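Local coordinates for DUF1780 domain-containing protein (Pseudomonas aeruginosa, PDB 1Y0K), which is of unknown function but belongs to a family of putative endonucleases in the PD-(D/E)XK nuclease clan, at residues Glu163-Gly168 with Val182-Ser187. Numbering follows the deposited sequence.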
ATOM      1  N   GLU A 163      -8.433 -14.109   1.793  1.00 18.97           N
ATOM      2  CA  GLU A 163      -8.280 -13.978   3.235  1.00 18.74           C
ATOM      3  C   GLU A 163      -8.575 -12.543   3.649  1.00 18.08           C
ATOM      4  O   GLU A 163      -9.186 -12.299   4.684  1.00 18.03           O
ATOM      5  CB  GLU A 163      -6.885 -14.390   3.710  1.00 19.21           C
ATOM      6  CG  GLU A 163      -6.793 -14.448   5.239  1.00 18.49           C
ATOM      7  CD  GLU A 163      -5.403 -14.722   5.791  1.00 19.25           C
ATOM      8  OE1 GLU A 163      -4.527 -15.234   5.065  1.00 21.19           O
ATOM      9  OE2 GLU A 163      -5.195 -14.423   6.980  1.00 19.07           O
ATOM     10  N   TYR A 164      -8.143 -11.592   2.828  1.00 17.32           N
ATOM     11  CA  TYR A 164      -8.274 -10.188   3.198  1.00 16.75           C
ATOM     12  C   TYR A 164      -9.704  -9.698   2.980  1.00 16.18           C
ATOM     13  O   TYR A 164     -10.220  -8.903   3.768  1.00 15.90           O
ATOM     14  CB  TYR A 164      -7.250  -9.326   2.444  1.00 17.20           C
ATOM     15  CG  TYR A 164      -5.819  -9.841   2.543  1.00 16.63           C
ATOM     16  CD1 TYR A 164      -5.354 -10.513   3.696  1.00 17.20           C
ATOM     17  CD2 TYR A 164      -4.937  -9.679   1.490  1.00 16.14           C
ATOM     18  CE1 TYR A 164      -4.043 -10.990   3.775  1.00 18.11           C
ATOM     19  CE2 TYR A 164      -3.622 -10.150   1.562  1.00 17.48           C
ATOM     20  CZ  TYR A 164      -3.188 -10.809   2.697  1.00 17.95           C
ATOM     21  OH  TYR A 164      -1.893 -11.270   2.739  1.00 18.08           O
ATOM     22  N   LEU A 165     -10.340 -10.190   1.923  1.00 16.26           N
ATOM     23  CA  LEU A 165     -11.781  -9.973   1.720  1.00 16.82           C
ATOM     24  C   LEU A 165     -12.574 -10.449   2.940  1.00 17.27           C
ATOM     25  O   LEU A 165     -13.431  -9.726   3.453  1.00 17.00           O
ATOM     26  CB  LEU A 165     -12.273 -10.689   0.466  1.00 17.29           C
ATOM     27  CG  LEU A 165     -11.975 -10.044  -0.892  1.00 18.60           C
ATOM     28  CD1 LEU A 165     -12.130 -11.064  -2.013  1.00 20.21           C
ATOM     29  CD2 LEU A 165     -12.895  -8.847  -1.117  1.00 20.67           C
ATOM     30  N   ARG A 166     -12.263 -11.653   3.416  1.00 17.75           N
ATOM     31  CA  ARG A 166     -12.948 -12.223   4.583  1.00 18.75           C
ATOM     32  C   ARG A 166     -12.759 -11.422   5.887  1.00 18.24           C
ATOM     33  O   ARG A 166     -13.581 -11.512   6.797  1.00 18.66           O
ATOM     34  CB  ARG A 166     -12.578 -13.706   4.772  1.00 19.46           C
ATOM     35  CG  ARG A 166     -13.230 -14.620   3.724  1.00 23.40           C
ATOM     36  CD  ARG A 166     -13.286 -16.077   4.175  1.00 29.91           C
ATOM     37  NE  ARG A 166     -11.966 -16.702   4.176  1.00 34.51           N
ATOM     38  CZ  ARG A 166     -11.425 -17.332   3.134  1.00 37.44           C
ATOM     39  NH1 ARG A 166     -12.090 -17.440   1.985  1.00 38.19           N
ATOM     40  NH2 ARG A 166     -10.211 -17.856   3.241  1.00 39.28           N
ATOM     41  N   GLN A 167     -11.693 -10.627   5.973  1.00 17.83           N
ATOM     42  CA  GLN A 167     -11.434  -9.796   7.166  1.00 17.46           C
ATOM     43  C   GLN A 167     -12.377  -8.589   7.284  1.00 17.36           C
ATOM     44  O   GLN A 167     -12.466  -7.958   8.354  1.00 17.97           O
ATOM     45  CB  GLN A 167      -9.962  -9.357   7.216  1.00 17.11           C
ATOM     46  CG  GLN A 167      -8.983 -10.503   7.521  1.00 16.93           C
ATOM     47  CD  GLN A 167      -7.530 -10.149   7.244  1.00 17.57           C
ATOM     48  OE1 GLN A 167      -7.231  -9.152   6.567  1.00 17.55           O
ATOM     49  NE2 GLN A 167      -6.608 -10.971   7.768  1.00 17.91           N
ATOM     50  N   GLY A 168     -13.056  -8.269   6.183  1.00 16.95           N
ATOM     51  CA  GLY A 168     -14.151  -7.295   6.176  1.00 16.21           C
ATOM     52  C   GLY A 168     -13.827  -5.853   5.828  1.00 15.98           C
ATOM     53  O   GLY A 168     -14.716  -4.997   5.878  1.00 16.00           O
ATOM     54  N   VAL A 182      -4.733  -1.477  -6.529  1.00 11.44           N
ATOM     55  CA  VAL A 182      -5.922  -1.657  -5.695  1.00 12.18           C
ATOM     56  C   VAL A 182      -6.268  -3.152  -5.762  1.00 12.23           C
ATOM     57  O   VAL A 182      -6.593  -3.674  -6.843  1.00 13.24           O
ATOM     58  CB  VAL A 182      -7.106  -0.791  -6.213  1.00 11.52           C
ATOM     59  CG1 VAL A 182      -8.367  -1.041  -5.374  1.00 13.09           C
ATOM     60  CG2 VAL A 182      -6.727   0.696  -6.201  1.00 14.26           C
ATOM     61  N   LEU A 183      -6.162  -3.850  -4.626  1.00 12.67           N
ATOM     62  CA  LEU A 183      -6.424  -5.300  -4.590  1.00 13.08           C
ATOM     63  C   LEU A 183      -7.906  -5.620  -4.639  1.00 13.69           C
ATOM     64  O   LEU A 183      -8.319  -6.537  -5.351  1.00 13.45           O
ATOM     65  CB  LEU A 183      -5.787  -5.977  -3.371  1.00 13.41           C
ATOM     66  CG  LEU A 183      -4.263  -5.894  -3.248  1.00 14.84           C
ATOM     67  CD1 LEU A 183      -3.771  -6.807  -2.136  1.00 15.37           C
ATOM     68  CD2 LEU A 183      -3.586  -6.270  -4.571  1.00 18.26           C
ATOM     69  N   PHE A 184      -8.696  -4.879  -3.864  1.00 13.23           N
ATOM     70  CA  PHE A 184     -10.150  -4.975  -3.928  1.00 13.81           C
ATOM     71  C   PHE A 184     -10.778  -3.710  -3.378  1.00 13.84           C
ATOM     72  O   PHE A 184     -10.155  -2.979  -2.613  1.00 13.52           O
ATOM     73  CB  PHE A 184     -10.689  -6.232  -3.207  1.00 13.68           C
ATOM     74  CG  PHE A 184     -10.608  -6.185  -1.689  1.00 13.95           C
ATOM     75  CD1 PHE A 184     -11.596  -5.546  -0.934  1.00 14.26           C
ATOM     76  CD2 PHE A 184      -9.579  -6.845  -1.017  1.00 13.17           C
ATOM     77  CE1 PHE A 184     -11.537  -5.530   0.462  1.00 13.97           C
ATOM     78  CE2 PHE A 184      -9.514  -6.849   0.377  1.00 14.45           C
ATOM     79  CZ  PHE A 184     -10.492  -6.190   1.122  1.00 13.43           C
ATOM     80  N   ALA A 185     -12.019  -3.446  -3.782  1.00 14.53           N
ATOM     81  CA  ALA A 185     -12.749  -2.306  -3.249  1.00 15.41           C
ATOM     82  C   ALA A 185     -14.233  -2.580  -3.391  1.00 16.40           C
ATOM     83  O   ALA A 185     -14.709  -2.867  -4.498  1.00 16.61           O
ATOM     84  CB  ALA A 185     -12.368  -1.037  -3.970  1.00 15.25           C
ATOM     85  N   HIS A 186     -14.943  -2.543  -2.265  1.00 17.41           N
ATOM     86  CA  HIS A 186     -16.380  -2.799  -2.259  1.00 19.24           C
ATOM     87  C   HIS A 186     -17.155  -1.637  -2.869  1.00 20.01           C
ATOM     88  O   HIS A 186     -16.639  -0.531  -3.005  1.00 19.76           O
ATOM     89  CB  HIS A 186     -16.885  -3.072  -0.844  1.00 19.50           C
ATOM     90  CG  HIS A 186     -16.551  -4.435  -0.334  1.00 21.39           C
ATOM     91  ND1 HIS A 186     -17.312  -5.551  -0.630  1.00 23.46           N
ATOM     92  CD2 HIS A 186     -15.555  -4.862   0.475  1.00 21.48           C
ATOM     93  CE1 HIS A 186     -16.790  -6.605  -0.029  1.00 24.01           C
ATOM     94  NE2 HIS A 186     -15.722  -6.215   0.644  1.00 22.88           N
ATOM     95  N   SER A 187     -18.417  -1.892  -3.210  1.00 21.71           N
ATOM     96  CA  SER A 187     -19.259  -0.893  -3.872  1.00 23.41           C
ATOM     97  C   SER A 187     -19.309   0.465  -3.167  1.00 23.43           C
ATOM     98  O   SER A 187     -19.440   1.505  -3.826  1.00 24.77           O
ATOM     99  CB  SER A 187     -20.673  -1.454  -4.080  1.00 23.49           C
ATOM    100  OG  SER A 187     -21.319  -1.659  -2.834  1.00 26.28           O
TER
HETATM  101  O   HOH W   1     -14.189  -7.181   2.672  1.00 21.05           O
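F184, in a classic beta bulge of strand 179-185, packs against the short helix 162-166; at the bulge L183 and F184 are both backbone hydrogen-bonded to L172 of the antiparallel strand 171-175, into which that helix leads. The contact thus packs helix on sheet in a fold whose family is placed among the PD-(D/E)XK nucleases. F184 and L165 carry it. The methyl CD2 of L165 sits over one face of the F184 ring, 3.6 Å from the ring centroid and 17° off the normal, a CH-pi contact in which a branched aliphatic chain suits a flat aromatic surface. A chi1 of 72° tucks the F184 ring between the directions of its own backbone N and C, and from there it reaches across to the helix, with CZ 3.8 Å from Y164 O. On the same helical turn, Y164 CB meets F184 CE2 at 3.9 Å. Tyrosine suits this buried place because its apolar part packs against L172 and against A119 and L122 of helix 119-132, while its OH is hydrogen-bonded to Q115 O of helix 111-116. Past the strand, exposed H186 supplies a polar link through water, joining a ring nitrogen to the L165 carbonyl. The water donates to L165 O at 2.8 Å and lies in the plane of the imidazole, at its edge, 2.7 Å from H186 NE2.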